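Local coordinates for protein particle-associated lyase (Acinetobacter bacteriophage AP22, PDB 4Y9V) that probably depolymerises the capsular polysaccharide of Acinetobacter baumannii as a lyase, serving as the trimeric tailspike of the phage, at residues S163-Y168 with I378-G383; V302-D307 with G338-T343; I408-L413 with R440-L445. All blocks are in the same frame, centred on the assembly; numbering follows the deposited sequence. Where two conformers were deposited one is given.

Following the chain from the N terminus, residues 163-168 come first, in a loop of the Ig-like region, and meet 378-383 some 210 residues later. Interaction 1 closes that long loop and ties the Ig-like insertion to the pectin lyase-like beta-helix. Nested inside it, interaction 2 closes a far shorter loop, bringing 302-307 to 338-343 within the beta-helix. Interaction 3 opens only afterwards, joining 408-413 to 440-445 farther along the beta-helix. Interaction 1 lies between the others: Glu380 meets Gly338 of interaction 2, and Tyr165 meets Glu410 of interaction 3. Interactions 2 and 3 do not touch. The bound N-acetylmannosaminuronic acid is shared by interactions 1 and 2.

Interaction 1. Residues S163-Y168 with I378-G383; sequences SPYRNY and IAEPRG. Unlike the reference sequence in segment 378-383: Glu380 (reference Lys). With 49S (2-acetamido-2-deoxy-beta-D-mannopyranuronic acid), chain B; 49T (2-acetamido-2-deoxy-alpha-D-fucopyranose), chain C; EDO (1,2-ethanediol), chain D; SO4 (sulfate ion), chain K.
Tyr165 (chi1 -79°) and Glu380 (chi1 -64°) each hold CG anti to the carbonyl carbon, beside the backbone N; the phenol ring and the extended glutamate chain run past each other in opposite directions. The contact joins a loop of the Ig-like region, between strands 151-156 and 172-181, to a loop of the pectin lyase-like beta-helix, between strands 376-378 and 384-389. Glu380, a lysine in the reference sequence, sets its CA over the centre of one ring face, 3.6 Å from the Tyr165 centroid, a CH-pi contact. At the ring edge Pro381 O lies 3.3 Å from Tyr165 CE1, while Pro381 CD abuts Tyr165 OH. That hydroxyl is also bonded to Glu410 N, and a water links it to Pro381 O. A second water joins Ser163 OG to Glu380 O. Beyond the ring, Glu380 OE2 uses its syn lone pair to take the N-H of Arg166 NE at 2.9 Å, a salt bridge through one nitrogen with the two group planes 68° apart. Glu380 OE1 is held by Tyr169 OH and Gly338 N. The Arg166 guanidinium turns its edge to the glycan pocket: NH1 reaches Tyr168 OH and, at 2.9 Å, O1 of the N-acetylmannosaminuronic acid, while NH2 binds a sulfate, probably from the crystallisation liquor. C6 of the N-acetylfucosamine sits over the centre of the Tyr168 face opposite Arg166 CB, and Tyr168 OH donates to the uronic acid O6A at 2.6 Å.

Interaction 2. Residues V302-D307 with G338-T343; sequences VAIGGD and GNVERT. With 49S (2-acetamido-2-deoxy-beta-D-mannopyranuronic acid), chain B; EDO (1,2-ethanediol), chain D.
Gly305 and Asn339 bring the two backbones nearest, 6.0 Å between their CA atoms, where strand 302-305 runs out beside the short, weakly bonded strand 340-341, and no backbone hydrogen bond links the two segments. Both belong to the pectin lyase-like beta-helix, and the contact is buried beside the glycan pocket. Asn339 was modelled in two conformers; in the one described, its ND2 donates to Gly305 O at 3.2 Å. The carbonyl oxygen lies in the plane of the amide, but the donor stands above the carbonyl plane, with a C=O...N angle of 98°. Val340 and Ile304 pack beside this bond, their side chains crossing at about a right angle. Val340 CG2, anti to its own carbonyl carbon, presses to 3.2 Å from Ile304 O and 3.6 Å from Ile304 CG2. Farther along, Ile304 CD1 and Thr343 CG2 meet tip to tip at 3.9 Å. Between Glu341 and Thr343 the chain turns a corner at Arg342, and Thr343 OG1 bridges it by donating to Glu341 O; the same hydroxyl is bonded to Tyr288 OH. Tyr288 also packs on both Ile304 and Val340. On the pocket side, Gly306 grips the N-acetylmannosaminuronic acid with both backbone polar atoms: its N donates to the acetamido O7 at 2.9 Å, and its O receives the sugar O3 hydroxyl at 2.8 Å.

Interaction 3. Residues I408-L413 with R440-L445; sequences IIEKQL and RQSNAL
Parallel strands 405-409 and 435-441, neighbours in a four-strand parallel sheet, end side by side here, Ile408 paired with Arg440 and Ile409 with Gln441. Ile409 N donates to Arg440 O at 2.8 Å, and Ile409 O in turn accepts from Ser442 N at 2.9 Å, one residue past the strand end. Arg440 O also receives a CA-H...O contact from Ile408 CA. On the face carrying Ile408 and Arg440, Ile408 CD1 touches Arg440 CB at 4.1 Å; the guanidinium leads off to the backbone oxygens of Glu475 and Asp476, on the next strand. Such side-by-side pairing of parallel strands from successive coils is how a beta-helix of the pectin lyase-like kind is built, with the loops leaving from the strand ends. Segment 440-445 leaves its strand in a type I beta turn, Ser442 to Leu445, which brings Leu445 against 408-413. CG of Leu445 is anti to the backbone N (chi1 -178°); its CB lies against Glu410 O at 3.7 Å, and its CD2 against Lys411 C at 3.8 Å. Gln441, with CG likewise anti to N, donates through NE2 to O of Leu445, the last residue of the turn, at 3.0 Å, the oxygen in the amide plane; this nitrogen is also bonded to Glu447 O. At the start of the turn Ser442 OG accepts from Ala444 N, an ST turn, and a water lies 2.7 Å from the same Ser442 OG.

Interaction 1. Residues S163-Y168 with I378-G383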
loop_
_atom_site.group_PDB
_atom_site.type_symbol
_atom_site.label_atom_id
_atom_site.label_comp_id
_atom_site.label_asym_id
_atom_site.label_seq_id
_atom_site.Cartn_x
_atom_site.Cartn_y
_atom_site.Cartn_z
ATOM N N SER A 163 16.218 -24.359 5.084
ATOM C CA SER A 163 14.974 -25.059 4.816
ATOM C C SER A 163 15.235 -26.499 4.446
ATOM O O SER A 163 16.206 -26.806 3.763
ATOM C CB SER A 163 14.254 -24.369 3.666
ATOM O OG SER A 163 13.241 -25.206 3.106
ATOM N N PRO A 164 14.310 -27.397 4.852
ATOM C CA PRO A 164 14.448 -28.810 4.553
ATOM C C PRO A 164 14.094 -29.185 3.127
ATOM O O PRO A 164 14.244 -30.355 2.733
ATOM C CB PRO A 164 13.488 -29.466 5.566
ATOM C CG PRO A 164 12.356 -28.424 5.662
ATOM C CD PRO A 164 13.134 -27.119 5.712
ATOM N N TYR A 165 13.597 -28.244 2.313
ATOM C CA TYR A 165 13.095 -28.611 1.003
ATOM C C TYR A 165 14.173 -28.868 -0.044
ATOM O O TYR A 165 13.945 -29.659 -0.972
ATOM C CB TYR A 165 12.064 -27.560 0.491
ATOM C CG TYR A 165 10.716 -27.785 1.158
ATOM C CD1 TYR A 165 10.424 -27.194 2.375
ATOM C CD2 TYR A 165 9.799 -28.650 0.598
ATOM C CE1 TYR A 165 9.200 -27.460 3.003
ATOM C CE2 TYR A 165 8.593 -28.913 1.220
ATOM C CZ TYR A 165 8.293 -28.335 2.422
ATOM O OH TYR A 165 7.099 -28.639 3.029
ATOM N N ARG A 166 15.309 -28.150 0.018
ATOM C CA ARG A 166 16.378 -28.336 -0.968
ATOM C C ARG A 166 17.704 -28.193 -0.236
ATOM O O ARG A 166 17.848 -27.357 0.647
ATOM C CB ARG A 166 16.295 -27.308 -2.109
ATOM C CG ARG A 166 14.981 -27.316 -2.854
ATOM C CD ARG A 166 15.002 -26.478 -4.117
ATOM N NE ARG A 166 13.654 -26.304 -4.639
ATOM C CZ ARG A 166 13.386 -25.668 -5.760
ATOM N NH1 ARG A 166 14.373 -25.190 -6.512
ATOM N NH2 ARG A 166 12.118 -25.457 -6.116
ATOM N N ASN A 167 18.679 -29.024 -0.618
ATOM C CA ASN A 167 19.911 -29.073 0.127
ATOM C C ASN A 167 20.647 -27.722 0.159
ATOM O O ASN A 167 21.305 -27.396 1.150
ATOM C CB ASN A 167 20.840 -30.194 -0.404
ATOM C CG ASN A 167 21.509 -29.864 -1.694
ATOM O OD1 ASN A 167 20.889 -29.510 -2.668
ATOM N ND2 ASN A 167 22.838 -29.973 -1.625
ATOM N N TYR A 168 20.516 -26.966 -0.923
ATOM C CA TYR A 168 21.205 -25.694 -1.050
ATOM C C TYR A 168 20.462 -24.518 -0.397
ATOM O O TYR A 168 20.960 -23.395 -0.445
ATOM C CB TYR A 168 21.513 -25.404 -2.512
ATOM C CG TYR A 168 20.369 -25.355 -3.469
ATOM C CD1 TYR A 168 19.753 -24.131 -3.796
ATOM C CD2 TYR A 168 19.895 -26.491 -4.126
ATOM C CE1 TYR A 168 18.720 -24.061 -4.709
ATOM C CE2 TYR A 168 18.863 -26.424 -5.066
ATOM C CZ TYR A 168 18.296 -25.208 -5.364
ATOM O OH TYR A 168 17.318 -25.105 -6.338
ATOM N N ILE A 378 1.510 -22.727 -1.631
ATOM C CA ILE A 378 2.516 -22.788 -0.571
ATOM C C ILE A 378 3.108 -24.205 -0.624
ATOM O O ILE A 378 2.550 -25.134 -0.081
ATOM C CB ILE A 378 1.904 -22.454 0.793
ATOM C CG1 ILE A 378 1.203 -21.136 0.840
ATOM C CG2 ILE A 378 2.981 -22.539 1.871
ATOM C CD1 ILE A 378 0.368 -20.877 2.077
ATOM N N ALA A 379 4.200 -24.379 -1.352
ATOM C CA ALA A 379 4.773 -25.694 -1.609
ATOM C C ALA A 379 6.121 -25.925 -0.968
ATOM O O ALA A 379 6.537 -27.095 -0.928
ATOM C CB ALA A 379 5.012 -25.871 -3.103
ATOM N N GLU A 380 6.795 -24.899 -0.437
ATOM C CA GLU A 380 8.034 -25.103 0.324
ATOM C C GLU A 380 7.948 -24.319 1.645
ATOM O O GLU A 380 8.819 -23.494 1.937
ATOM C CB GLU A 380 9.275 -24.719 -0.495
ATOM C CG GLU A 380 9.472 -25.597 -1.723
ATOM C CD GLU A 380 10.806 -25.374 -2.445
ATOM O OE1 GLU A 380 11.233 -24.217 -2.583
ATOM O OE2 GLU A 380 11.425 -26.378 -2.863
ATOM N N PRO A 381 6.900 -24.526 2.459
ATOM C CA PRO A 381 6.760 -23.699 3.642
ATOM C C PRO A 381 7.777 -24.008 4.733
ATOM O O PRO A 381 8.008 -25.159 5.095
ATOM C CB PRO A 381 5.344 -24.038 4.163
ATOM C CG PRO A 381 5.076 -25.425 3.624
ATOM C CD PRO A 381 5.775 -25.446 2.275
ATOM N N ARG A 382 8.321 -22.947 5.309
ATOM C CA ARG A 382 9.212 -23.007 6.469
ATOM C C ARG A 382 8.530 -22.562 7.740
ATOM O O ARG A 382 8.749 -23.149 8.820
ATOM C CB ARG A 382 10.458 -22.170 6.172
ATOM C CG ARG A 382 11.481 -22.156 7.283
ATOM C CD ARG A 382 12.700 -21.353 6.832
ATOM N NE ARG A 382 13.735 -21.238 7.832
ATOM C CZ ARG A 382 13.822 -20.313 8.704
ATOM N NH1 ARG A 382 12.841 -19.404 8.858
ATOM N NH2 ARG A 382 14.835 -20.285 9.528
ATOM N N GLY A 383 7.704 -21.521 7.665
ATOM C CA GLY A 383 7.000 -21.023 8.815
ATOM C C GLY A 383 6.870 -19.509 8.736
ATOM O O GLY A 383 7.516 -18.863 7.912
HETATM C C8 49S B . 16.087 -21.596 -5.597
HETATM C C7 49S B . 16.079 -21.456 -7.104
HETATM O O7 49S B . 15.851 -20.353 -7.647
HETATM N N2 49S B . 16.331 -22.572 -7.806
HETATM C C2 49S B . 16.297 -22.630 -9.253
HETATM C C3 49S B . 17.696 -22.715 -9.868
HETATM O O3 49S B . 18.488 -21.587 -9.494
HETATM C C1 49S B . 15.501 -23.845 -9.691
HETATM O O1 49S B . 14.220 -23.871 -9.130
HETATM O O5 49S B . 16.148 -25.027 -9.221
HETATM C C5 49S B . 17.417 -25.211 -9.875
HETATM C C6 49S B . 17.990 -26.539 -9.425
HETATM O O6A 49S B . 17.928 -26.840 -8.207
HETATM O O6B 49S B . 18.518 -27.253 -10.314
HETATM C C4 49S B . 18.357 -24.051 -9.541
HETATM O O4 49S B . 19.496 -24.329 -10.363
HETATM C C1 49T C . 20.711 -23.667 -10.070
HETATM C C2 49T C . 21.743 -24.205 -11.067
HETATM N N2 49T C . 21.173 -24.220 -12.423
HETATM C C7 49T C . 21.572 -23.360 -13.347
HETATM O O7 49T C . 22.350 -22.443 -13.162
HETATM C C8 49T C . 20.946 -23.579 -14.727
HETATM O O5 49T C . 21.126 -23.839 -8.761
HETATM C C5 49T C . 21.448 -25.185 -8.380
HETATM C C6 49T C . 21.753 -25.191 -6.894
HETATM C C4 49T C . 22.596 -25.682 -9.254
HETATM O O4 49T C . 23.734 -24.858 -9.020
HETATM C C3 49T C . 22.170 -25.608 -10.695
HETATM O O3 49T C . 23.300 -25.954 -11.542
HETATM C C1 EDO D . 10.370 -17.899 6.880
HETATM O O1 EDO D . 10.311 -19.118 7.495
HETATM C C2 EDO D . 10.223 -16.748 7.820
HETATM O O2 EDO D . 11.382 -16.616 8.621
HETATM S S SO4 K . 10.600 -23.661 -9.745
HETATM O O1 SO4 K . 11.430 -24.064 -8.621
HETATM O O2 SO4 K . 9.346 -23.074 -9.242
HETATM O O3 SO4 K . 10.313 -24.882 -10.516
HETATM O O4 SO4 K . 11.230 -22.669 -10.649
HETATM O O HOH W 1 11.367 -23.397 2.858
HETATM O O HOH W 2 6.898 -27.698 5.504
#

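Interaction 2. Residues V302-D307 with G338-T343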
loop_
_atom_site.group_PDB
_atom_site.type_symbol
_atom_site.label_atom_id
_atom_site.label_comp_id
_atom_site.label_asym_id
_atom_site.label_seq_id
_atom_site.Cartn_x
_atom_site.Cartn_y
_atom_site.Cartn_z
ATOM N N VAL A 302 9.343 -13.242 -12.900
ATOM C CA VAL A 302 10.315 -12.909 -11.858
ATOM C C VAL A 302 10.390 -14.143 -10.975
ATOM O O VAL A 302 9.390 -14.551 -10.376
ATOM C CB VAL A 302 9.957 -11.657 -11.058
ATOM C CG1 VAL A 302 10.906 -11.502 -9.878
ATOM C CG2 VAL A 302 9.994 -10.424 -11.958
ATOM N N ALA A 303 11.588 -14.747 -10.924
ATOM C CA ALA A 303 11.886 -15.851 -10.029
ATOM C C ALA A 303 12.727 -15.297 -8.897
ATOM O O ALA A 303 13.716 -14.614 -9.146
ATOM C CB ALA A 303 12.667 -16.934 -10.743
ATOM N N ILE A 304 12.324 -15.567 -7.664
ATOM C CA ILE A 304 13.062 -15.125 -6.486
ATOM C C ILE A 304 13.555 -16.405 -5.815
ATOM O O ILE A 304 12.742 -17.254 -5.413
ATOM C CB ILE A 304 12.255 -14.209 -5.564
ATOM C CG1 ILE A 304 11.597 -13.091 -6.382
ATOM C CG2 ILE A 304 13.158 -13.671 -4.482
ATOM C CD1 ILE A 304 10.735 -12.146 -5.538
ATOM N N GLY A 305 14.859 -16.583 -5.748
ATOM C CA GLY A 305 15.403 -17.831 -5.245
ATOM C C GLY A 305 16.927 -17.768 -5.260
ATOM O O GLY A 305 17.514 -17.030 -4.494
ATOM N N GLY A 306 17.544 -18.554 -6.148
ATOM C CA GLY A 306 18.982 -18.551 -6.319
ATOM C C GLY A 306 19.586 -19.944 -6.345
ATOM O O GLY A 306 18.943 -20.875 -6.841
ATOM N N ASP A 307 20.816 -20.018 -5.908
ATOM C CA ASP A 307 21.604 -21.253 -6.056
ATOM C C ASP A 307 22.305 -21.566 -4.740
ATOM O O ASP A 307 21.849 -21.201 -3.674
ATOM C CB ASP A 307 22.423 -21.253 -7.339
ATOM C CG ASP A 307 23.574 -20.275 -7.336
ATOM O OD1 ASP A 307 23.307 -19.064 -7.457
ATOM O OD2 ASP A 307 24.738 -20.688 -7.182
ATOM N N GLY A 338 11.385 -21.434 -1.839
ATOM C CA GLY A 338 11.461 -21.746 -0.424
ATOM C C GLY A 338 12.650 -21.197 0.343
ATOM O O GLY A 338 12.709 -21.394 1.552
ATOM N N ASN A 339 13.572 -20.493 -0.310
ATOM C CA ASN A 339 14.587 -19.733 0.397
ATOM C C ASN A 339 14.285 -18.236 0.448
ATOM O O ASN A 339 15.223 -17.471 0.653
ATOM C CB ASN A 339 15.978 -19.957 -0.207
ATOM C CG ASN A 339 16.076 -19.260 -1.565
ATOM O OD1 ASN A 339 15.090 -19.175 -2.278
ATOM N ND2 ASN A 339 17.281 -18.829 -1.906
ATOM N N VAL A 340 13.011 -17.850 0.287
ATOM C CA VAL A 340 12.613 -16.460 0.243
ATOM C C VAL A 340 11.685 -16.142 1.414
ATOM O O VAL A 340 10.646 -16.787 1.572
ATOM C CB VAL A 340 11.860 -16.147 -1.065
ATOM C CG1 VAL A 340 11.427 -14.679 -1.098
ATOM C CG2 VAL A 340 12.715 -16.495 -2.272
ATOM N N GLU A 341 12.035 -15.113 2.180
ATOM C CA GLU A 341 11.189 -14.603 3.264
ATOM C C GLU A 341 11.136 -13.086 3.155
ATOM O O GLU A 341 11.901 -12.451 2.423
ATOM C CB GLU A 341 11.708 -15.045 4.638
ATOM C CG GLU A 341 13.091 -14.513 4.979
ATOM C CD GLU A 341 13.568 -14.815 6.377
ATOM O OE1 GLU A 341 13.448 -15.973 6.821
ATOM O OE2 GLU A 341 14.138 -13.876 7.026
ATOM N N ARG A 342 10.273 -12.461 3.961
ATOM C CA ARG A 342 10.261 -10.995 4.068
ATOM C C ARG A 342 10.121 -10.344 2.676
ATOM O O ARG A 342 10.800 -9.350 2.396
ATOM C CB ARG A 342 11.455 -10.459 4.854
ATOM C CG ARG A 342 11.670 -11.071 6.240
ATOM C CD ARG A 342 10.707 -10.587 7.294
ATOM N NE ARG A 342 11.310 -11.046 8.567
ATOM C CZ ARG A 342 11.828 -10.441 9.631
ATOM N NH1 ARG A 342 11.753 -9.125 9.702
ATOM N NH2 ARG A 342 12.334 -11.159 10.613
ATOM N N THR A 343 9.240 -10.882 1.831
ATOM C CA THR A 343 9.122 -10.441 0.435
ATOM C C THR A 343 7.657 -10.232 0.085
ATOM O O THR A 343 6.777 -10.988 0.523
ATOM C CB THR A 343 9.835 -11.454 -0.468
ATOM O OG1 THR A 343 11.236 -11.375 -0.180
ATOM C CG2 THR A 343 9.694 -11.150 -1.942
HETATM C C8 49S B . 16.087 -21.596 -5.597
HETATM C C7 49S B . 16.079 -21.456 -7.104
HETATM O O7 49S B . 15.851 -20.353 -7.647
HETATM N N2 49S B . 16.331 -22.572 -7.806
HETATM C C2 49S B . 16.297 -22.630 -9.253
HETATM C C3 49S B . 17.696 -22.715 -9.868
HETATM O O3 49S B . 18.488 -21.587 -9.494
HETATM C C1 49S B . 15.501 -23.845 -9.691
HETATM O O1 49S B . 14.220 -23.871 -9.130
HETATM O O5 49S B . 16.148 -25.027 -9.221
HETATM C C5 49S B . 17.417 -25.211 -9.875
HETATM C C6 49S B . 17.990 -26.539 -9.425
HETATM O O6A 49S B . 17.928 -26.840 -8.207
HETATM O O6B 49S B . 18.518 -27.253 -10.314
HETATM C C4 49S B . 18.357 -24.051 -9.541
HETATM O O4 49S B . 19.496 -24.329 -10.363
HETATM C C1 EDO D . 10.370 -17.899 6.880
HETATM O O1 EDO D . 10.311 -19.118 7.495
HETATM C C2 EDO D . 10.223 -16.748 7.820
HETATM O O2 EDO D . 11.382 -16.616 8.621
#

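Interaction 3. Residues I408-L413 with R440-L445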
loop_
_atom_site.group_PDB
_atom_site.type_symbol
_atom_site.label_atom_id
_atom_site.label_comp_id
_atom_site.label_asym_id
_atom_site.label_seq_id
_atom_site.Cartn_x
_atom_site.Cartn_y
_atom_site.Cartn_z
ATOM N N ILE A 408 0.856 -27.501 1.070
ATOM C CA ILE A 408 1.185 -28.890 1.351
ATOM C C ILE A 408 2.461 -28.898 2.181
ATOM O O ILE A 408 3.488 -28.393 1.797
ATOM C CB ILE A 408 1.430 -29.697 0.064
ATOM C CG1 ILE A 408 0.237 -29.611 -0.888
ATOM C CG2 ILE A 408 1.828 -31.113 0.431
ATOM C CD1 ILE A 408 -1.015 -30.296 -0.435
ATOM N N ILE A 409 2.337 -29.487 3.390
ATOM C CA ILE A 409 3.458 -29.565 4.321
ATOM C C ILE A 409 4.104 -30.922 4.163
ATOM O O ILE A 409 3.566 -31.951 4.600
ATOM C CB ILE A 409 2.983 -29.310 5.759
ATOM C CG1 ILE A 409 2.379 -27.906 5.875
ATOM C CG2 ILE A 409 4.124 -29.481 6.730
ATOM C CD1 ILE A 409 1.661 -27.645 7.189
ATOM N N GLU A 410 5.281 -30.982 3.536
ATOM C CA GLU A 410 5.970 -32.243 3.326
ATOM C C GLU A 410 7.175 -32.440 4.232
ATOM O O GLU A 410 7.782 -33.511 4.256
ATOM C CB GLU A 410 6.477 -32.357 1.898
ATOM C CG GLU A 410 5.549 -32.223 0.773
ATOM C CD GLU A 410 6.144 -32.014 -0.637
ATOM O OE1 GLU A 410 7.351 -31.638 -0.789
ATOM O OE2 GLU A 410 5.284 -32.162 -1.513
ATOM N N LYS A 411 7.534 -31.400 4.987
ATOM C CA LYS A 411 8.679 -31.405 5.887
ATOM C C LYS A 411 8.267 -30.717 7.175
ATOM O O LYS A 411 7.387 -29.859 7.159
ATOM C CB LYS A 411 9.862 -30.648 5.262
ATOM C CG LYS A 411 10.355 -31.186 3.969
ATOM C CD LYS A 411 11.001 -32.517 4.033
ATOM C CE LYS A 411 11.606 -32.923 2.711
ATOM N NZ LYS A 411 12.278 -34.253 2.770
ATOM N N GLN A 412 8.945 -31.005 8.256
ATOM C CA GLN A 412 8.722 -30.261 9.471
ATOM C C GLN A 412 8.906 -28.780 9.196
ATOM O O GLN A 412 9.868 -28.347 8.556
ATOM C CB GLN A 412 9.666 -30.715 10.579
ATOM C CG GLN A 412 9.434 -32.128 11.076
ATOM C CD GLN A 412 8.175 -32.271 11.909
ATOM O OE1 GLN A 412 7.561 -31.297 12.369
ATOM N NE2 GLN A 412 7.795 -33.509 12.122
ATOM N N LEU A 413 7.996 -27.994 9.740
ATOM C CA LEU A 413 8.116 -26.534 9.794
ATOM C C LEU A 413 9.170 -26.128 10.819
ATOM O O LEU A 413 9.286 -26.771 11.883
ATOM C CB LEU A 413 6.796 -25.913 10.202
ATOM C CG LEU A 413 5.643 -26.101 9.220
ATOM C CD1 LEU A 413 4.343 -25.748 9.917
ATOM C CD2 LEU A 413 5.826 -25.217 8.004
ATOM N N ARG A 440 -2.792 -29.077 3.866
ATOM C CA ARG A 440 -2.700 -30.489 4.135
ATOM C C ARG A 440 -1.275 -30.873 4.498
ATOM O O ARG A 440 -0.324 -30.351 3.924
ATOM C CB ARG A 440 -3.118 -31.354 2.948
ATOM C CG ARG A 440 -4.533 -31.102 2.419
ATOM C CD ARG A 440 -5.634 -31.454 3.372
ATOM N NE ARG A 440 -5.751 -32.880 3.721
ATOM C CZ ARG A 440 -6.464 -33.749 3.018
ATOM N NH1 ARG A 440 -7.019 -33.447 1.871
ATOM N NH2 ARG A 440 -6.625 -34.993 3.519
ATOM N N GLN A 441 -1.140 -31.807 5.421
ATOM C CA GLN A 441 0.123 -32.524 5.619
ATOM C C GLN A 441 0.239 -33.602 4.567
ATOM O O GLN A 441 -0.699 -34.372 4.341
ATOM C CB GLN A 441 0.210 -33.075 7.039
ATOM C CG GLN A 441 1.480 -33.867 7.296
ATOM C CD GLN A 441 1.631 -34.256 8.761
ATOM O OE1 GLN A 441 1.068 -33.603 9.644
ATOM N NE2 GLN A 441 2.414 -35.293 9.002
ATOM N N SER A 442 1.391 -33.704 3.915
ATOM C CA SER A 442 1.622 -34.761 2.947
ATOM C C SER A 442 1.643 -36.131 3.632
ATOM O O SER A 442 2.207 -36.295 4.694
ATOM C CB SER A 442 3.000 -34.540 2.316
ATOM O OG SER A 442 3.254 -35.565 1.391
ATOM N N ASN A 443 1.123 -37.129 2.910
ATOM C CA ASN A 443 1.313 -38.499 3.386
ATOM C C ASN A 443 2.774 -38.876 3.434
ATOM O O ASN A 443 3.144 -39.780 4.224
ATOM C CB ASN A 443 0.502 -39.485 2.538
ATOM C CG ASN A 443 -0.945 -39.465 2.977
ATOM O OD1 ASN A 443 -1.217 -39.457 4.195
ATOM N ND2 ASN A 443 -1.891 -39.483 2.089
ATOM N N ALA A 444 3.650 -38.216 2.679
ATOM C CA ALA A 444 5.086 -38.533 2.706
ATOM C C ALA A 444 5.740 -38.072 3.988
ATOM O O ALA A 444 6.854 -38.499 4.241
ATOM C CB ALA A 444 5.754 -37.898 1.483
ATOM N N LEU A 445 5.138 -37.177 4.780
ATOM C CA LEU A 445 5.659 -36.784 6.061
ATOM C C LEU A 445 5.000 -37.731 7.086
ATOM O O LEU A 445 3.887 -37.481 7.560
ATOM C CB LEU A 445 5.390 -35.318 6.386
ATOM C CG LEU A 445 5.980 -34.857 7.711
ATOM C CD1 LEU A 445 7.503 -35.021 7.768
ATOM C CD2 LEU A 445 5.629 -33.404 7.945
HETATM O O HOH W 3 2.882 -34.611 -1.136
#